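Local atomic coordinates of type C neurotoxin (Clostridium botulinum, PDB entry 3PME), a protein that probably binds gangliosides and phospholipid at the nerve-cell membrane, as the receptor-binding domain of a botulinum C/D mosaic neurotoxin. Residues M192-D197 against R408-V413; K154-G159 against E208-V213. One frame throughout, in Å; residues are numbered along the deposited sequence.

Interaction 1: residues M192-D197 against R408-V413; sequences MLWIRD and RDPGWV
In W194, chi1 of -64° (CG anti to the carbonyl carbon) and chi2 of -105° together bring the six-membered ring of the indole to the turn 409-412. M192 takes the crowded position, with CG between the backbone N and the carbonyl carbon (chi1 67°), and bends again at chi3. M192 SD comes to 3.8 Å from P410 O. The indole meets the turn with the CZ2-CH2-CZ3 side of its six-membered ring. W194 CH2 lies 3.8 Å from G411 N, which sits at the ring edge, near its plane. The P410 and W194 side chains cross at about a right angle, P410 CG lying 3.9 Å from W194 CZ2. G411 CA itself packs against W194 CH2 and CZ3. The turn holds its own shape. G411 N donates to D409 OD2 at 2.8 Å, from above the carboxylate plane, and W412 N donates to D409 O at 3.0 Å. D409 OD2 also takes a salt bridge from K76 and a hydrogen bond from N138, so the buried carboxylate probably stays charged. K76 makes a cation-pi contact with W194 as well. The result is a type I beta turn with an Asx turn at D409, set against a strand of the N-terminal, concanavalin-like jelly roll.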
# COMPACT_ATOMS: atom_id res chain seq x y z
N MET A 192 -8.24 -13.92 -0.95
CA MET A 192 -8.84 -13.00 0.00
C MET A 192 -8.64 -11.58 -0.49
O MET A 192 -7.80 -11.33 -1.35
CB MET A 192 -8.20 -13.18 1.38
CG MET A 192 -6.72 -12.76 1.45
SD MET A 192 -5.86 -13.37 2.91
CE MET A 192 -5.85 -15.12 2.58
N LEU A 193 -9.41 -10.65 0.06
CA LEU A 193 -9.21 -9.24 -0.23
C LEU A 193 -9.66 -8.40 0.94
O LEU A 193 -10.41 -8.86 1.81
CB LEU A 193 -9.98 -8.82 -1.50
CG LEU A 193 -11.50 -8.84 -1.43
CD1 LEU A 193 -12.05 -7.53 -0.92
CD2 LEU A 193 -12.07 -9.13 -2.81
N TRP A 194 -9.21 -7.15 0.94
CA TRP A 194 -9.55 -6.19 1.98
C TRP A 194 -10.10 -4.97 1.29
O TRP A 194 -9.63 -4.60 0.21
CB TRP A 194 -8.30 -5.76 2.77
CG TRP A 194 -7.60 -6.83 3.56
CD1 TRP A 194 -7.65 -6.99 4.91
CD2 TRP A 194 -6.71 -7.84 3.06
NE1 TRP A 194 -6.85 -8.05 5.29
CE2 TRP A 194 -6.26 -8.59 4.18
CE3 TRP A 194 -6.24 -8.19 1.79
CZ2 TRP A 194 -5.39 -9.67 4.06
CZ3 TRP A 194 -5.37 -9.27 1.67
CH2 TRP A 194 -4.95 -9.99 2.81
N ILE A 195 -11.07 -4.33 1.93
CA ILE A 195 -11.58 -3.03 1.49
C ILE A 195 -11.52 -2.09 2.68
O ILE A 195 -11.66 -2.53 3.83
CB ILE A 195 -13.03 -3.16 1.00
CG1 ILE A 195 -13.05 -3.91 -0.34
CG2 ILE A 195 -13.70 -1.78 0.84
CD1 ILE A 195 -14.44 -4.36 -0.77
N ARG A 196 -11.29 -0.81 2.45
CA ARG A 196 -11.42 0.15 3.55
C ARG A 196 -12.04 1.46 3.09
O ARG A 196 -11.97 1.83 1.92
CB ARG A 196 -10.08 0.41 4.24
CG ARG A 196 -9.16 1.39 3.51
CD ARG A 196 -7.91 1.55 4.35
NE ARG A 196 -7.12 2.74 4.04
CZ ARG A 196 -6.05 2.74 3.27
NH1 ARG A 196 -5.64 1.61 2.68
NH2 ARG A 196 -5.36 3.85 3.09
N ASP A 197 -12.62 2.17 4.05
CA ASP A 197 -13.16 3.51 3.84
C ASP A 197 -14.18 3.56 2.71
O ASP A 197 -14.13 4.42 1.83
CB ASP A 197 -12.03 4.53 3.64
CG ASP A 197 -11.14 4.65 4.87
OD1 ASP A 197 -11.60 5.20 5.88
OD2 ASP A 197 -9.98 4.20 4.81
N ARG A 408 5.99 -9.97 5.50
CA ARG A 408 5.29 -11.19 5.14
C ARG A 408 3.81 -10.95 5.40
O ARG A 408 3.36 -10.87 6.54
CB ARG A 408 5.83 -12.38 5.94
CG ARG A 408 7.29 -12.64 5.60
CD ARG A 408 7.76 -13.97 6.16
NE ARG A 408 7.22 -15.10 5.42
CZ ARG A 408 7.93 -15.90 4.63
NH1 ARG A 408 9.24 -15.69 4.49
NH2 ARG A 408 7.35 -16.90 3.99
N ASP A 409 3.07 -10.79 4.32
CA ASP A 409 1.68 -10.37 4.39
C ASP A 409 0.81 -11.55 3.95
O ASP A 409 1.18 -12.28 3.04
CB ASP A 409 1.49 -9.16 3.46
CG ASP A 409 0.07 -8.61 3.48
OD1 ASP A 409 -0.21 -7.64 4.23
OD2 ASP A 409 -0.76 -9.16 2.75
N PRO A 410 -0.35 -11.76 4.60
CA PRO A 410 -1.17 -12.94 4.29
C PRO A 410 -1.71 -12.93 2.85
O PRO A 410 -2.12 -13.98 2.35
CB PRO A 410 -2.32 -12.86 5.29
CG PRO A 410 -2.36 -11.44 5.73
CD PRO A 410 -0.94 -10.94 5.68
N GLY A 411 -1.69 -11.77 2.20
CA GLY A 411 -2.12 -11.65 0.82
C GLY A 411 -1.06 -12.00 -0.22
O GLY A 411 -1.28 -11.91 -1.42
N TRP A 412 0.10 -12.43 0.25
CA TRP A 412 1.18 -12.79 -0.65
C TRP A 412 2.01 -13.90 0.01
O TRP A 412 2.84 -13.66 0.89
CB TRP A 412 2.05 -11.58 -1.00
CG TRP A 412 3.10 -11.88 -2.04
CD1 TRP A 412 4.23 -12.65 -1.86
CD2 TRP A 412 3.14 -11.42 -3.40
NE1 TRP A 412 4.95 -12.69 -3.04
CE2 TRP A 412 4.31 -11.95 -3.99
CE3 TRP A 412 2.30 -10.61 -4.17
CZ2 TRP A 412 4.66 -11.69 -5.31
CZ3 TRP A 412 2.65 -10.36 -5.49
CH2 TRP A 412 3.81 -10.90 -6.05
N VAL A 413 1.73 -15.13 -0.39
CA VAL A 413 2.32 -16.28 0.28
C VAL A 413 3.45 -16.87 -0.53
O VAL A 413 3.30 -17.09 -1.73
CB VAL A 413 1.25 -17.36 0.55
CG1 VAL A 413 1.90 -18.64 1.04
CG2 VAL A 413 0.24 -16.85 1.56

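Interaction 2: residues K154-G159 against E208-V213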
# COMPACT_ATOMS: atom_id res chain seq x y z
N LYS A 154 -16.83 7.16 -14.76
CA LYS A 154 -15.40 7.33 -14.87
C LYS A 154 -14.72 6.63 -13.71
O LYS A 154 -15.22 6.64 -12.60
CB LYS A 154 -15.03 8.82 -14.85
CG LYS A 154 -15.46 9.55 -16.14
CD LYS A 154 -15.63 11.06 -15.92
CE LYS A 154 -14.30 11.81 -15.85
NZ LYS A 154 -14.50 13.26 -15.53
N LEU A 155 -13.58 6.02 -14.02
CA LEU A 155 -12.81 5.27 -13.03
C LEU A 155 -11.50 5.97 -12.73
O LEU A 155 -10.69 6.20 -13.64
CB LEU A 155 -12.54 3.87 -13.56
CG LEU A 155 -11.62 3.01 -12.69
CD1 LEU A 155 -12.20 2.90 -11.29
CD2 LEU A 155 -11.48 1.65 -13.32
N TYR A 156 -11.30 6.29 -11.45
CA TYR A 156 -10.07 6.92 -10.97
C TYR A 156 -9.32 5.92 -10.11
O TYR A 156 -9.93 5.21 -9.32
CB TYR A 156 -10.39 8.13 -10.10
CG TYR A 156 -10.98 9.29 -10.87
CD1 TYR A 156 -12.30 9.26 -11.28
CD2 TYR A 156 -10.22 10.41 -11.18
CE1 TYR A 156 -12.85 10.32 -11.99
CE2 TYR A 156 -10.76 11.47 -11.91
CZ TYR A 156 -12.09 11.41 -12.30
OH TYR A 156 -12.65 12.45 -13.03
N ILE A 157 -8.01 5.88 -10.28
CA ILE A 157 -7.12 5.06 -9.44
C ILE A 157 -6.10 5.98 -8.80
O ILE A 157 -5.35 6.68 -9.49
CB ILE A 157 -6.40 3.96 -10.26
CG1 ILE A 157 -7.41 3.01 -10.91
CG2 ILE A 157 -5.40 3.18 -9.35
CD1 ILE A 157 -8.25 2.22 -9.90
N ASN A 158 -6.07 5.97 -7.47
CA ASN A 158 -5.18 6.84 -6.72
C ASN A 158 -5.30 8.30 -7.18
O ASN A 158 -4.30 9.02 -7.32
CB ASN A 158 -3.74 6.33 -6.79
CG ASN A 158 -3.58 4.99 -6.09
OD1 ASN A 158 -4.35 4.66 -5.20
ND2 ASN A 158 -2.60 4.21 -6.50
N GLY A 159 -6.53 8.72 -7.45
CA GLY A 159 -6.80 10.12 -7.75
C GLY A 159 -6.59 10.51 -9.21
O GLY A 159 -6.70 11.68 -9.57
N GLU A 208 -10.38 17.55 -8.09
CA GLU A 208 -9.79 18.14 -6.90
C GLU A 208 -10.31 17.46 -5.63
O GLU A 208 -9.54 17.14 -4.71
CB GLU A 208 -10.05 19.65 -6.85
CG GLU A 208 -9.45 20.35 -5.64
CD GLU A 208 -9.50 21.86 -5.76
OE1 GLU A 208 -9.97 22.37 -6.81
OE2 GLU A 208 -9.07 22.54 -4.81
N ASP A 209 -11.62 17.24 -5.57
CA ASP A 209 -12.23 16.63 -4.40
C ASP A 209 -11.84 15.16 -4.26
O ASP A 209 -11.59 14.69 -3.15
CB ASP A 209 -13.74 16.81 -4.41
CG ASP A 209 -14.15 18.22 -4.01
OD1 ASP A 209 -13.28 18.96 -3.51
OD2 ASP A 209 -15.34 18.57 -4.18
N ILE A 210 -11.76 14.44 -5.37
CA ILE A 210 -11.29 13.05 -5.32
C ILE A 210 -9.90 12.98 -4.71
O ILE A 210 -9.62 12.11 -3.88
CB ILE A 210 -11.30 12.44 -6.72
CG1 ILE A 210 -12.75 12.26 -7.20
CG2 ILE A 210 -10.52 11.11 -6.73
CD1 ILE A 210 -12.88 11.84 -8.65
N ASN A 211 -9.04 13.91 -5.09
CA ASN A 211 -7.69 13.94 -4.52
C ASN A 211 -7.62 14.35 -3.05
O ASN A 211 -6.74 13.92 -2.32
CB ASN A 211 -6.75 14.75 -5.40
CG ASN A 211 -6.30 13.97 -6.62
OD1 ASN A 211 -6.94 14.00 -7.68
ND2 ASN A 211 -5.21 13.22 -6.47
N ILE A 212 -8.57 15.17 -2.62
CA ILE A 212 -8.67 15.50 -1.21
C ILE A 212 -9.04 14.26 -0.40
O ILE A 212 -8.44 14.00 0.65
CB ILE A 212 -9.67 16.64 -0.98
CG1 ILE A 212 -9.11 17.93 -1.57
CG2 ILE A 212 -9.94 16.82 0.50
CD1 ILE A 212 -10.08 19.09 -1.54
N VAL A 213 -10.00 13.49 -0.89
CA VAL A 213 -10.36 12.23 -0.23
C VAL A 213 -9.16 11.28 -0.20
O VAL A 213 -8.82 10.74 0.85
CB VAL A 213 -11.58 11.56 -0.91
CG1 VAL A 213 -11.94 10.25 -0.20
CG2 VAL A 213 -12.78 12.49 -0.91
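Y156 OH is the best-held polar atom here, and two partners grip it. N207, just before 208-213 in the same helix, bonds to it through OD1. K154 NZ donates to Y156 OH at 3.2 Å, a weak bond from two residues back on the same side of the strand. One grip thus ties the phenol to the helix and the other to its own strand. A sulfate ion, probably from the crystallisation liquor, lies about 4 Å from the Y156 side chain.

The main apolar contact is made by the ring itself. Y156 CG is anti to the carbonyl carbon (chi1 -69°), and the ring turns one face to the helix. I210 CD1 sits over that face, 3.5 Å from the centroid of the Y156 ring and only 6° off the normal. This is a CH-pi contact. The methyl is so well centred that all six ring carbons lie at nearly the same distance from it. I210 chi2 of 172° extends the CG1 branch and carries CD1 out to the ring. The other branch of I210 serves the turn after the strand, where I210 CG2 touches G159 CA at 4.0 Å.

The nearest CA atoms of the two segments are G159 CA and N211 CA, 5.1 Å apart. With no side chain on G159, the helix comes close here. The N211 amide lies beside the G159 carbonyl.

I210 also touches T144 of strand 141-148 and L205 of the preceding loop, so it is wedged between helix and sheet. The chemistry is therefore divided: dispersion and CH-pi attraction join the buried faces, while the hydroxyl keeps polar partners that would anchor the far end of the ring.

The two contacts lie with their centres 22 Å apart and their nearest atoms about 7 Å apart, without touching. Both reach the same antiparallel sheet, interaction 1 through strand 193-201 and interaction 2 through strand 152-157. Along the chain the segments alternate: 154-159, 192-197, 208-213, 408-413. Strand 193-201 is followed by helix 207-218, so a short loop leads from one contact to the other. Interaction 1 ties a loop near the C-terminus, from the trefoil part of the protein, back to the jelly roll, and so links the two halves of the receptor-binding domain. Interaction 2 holds the helix that follows strand 193-201 against the same sheet.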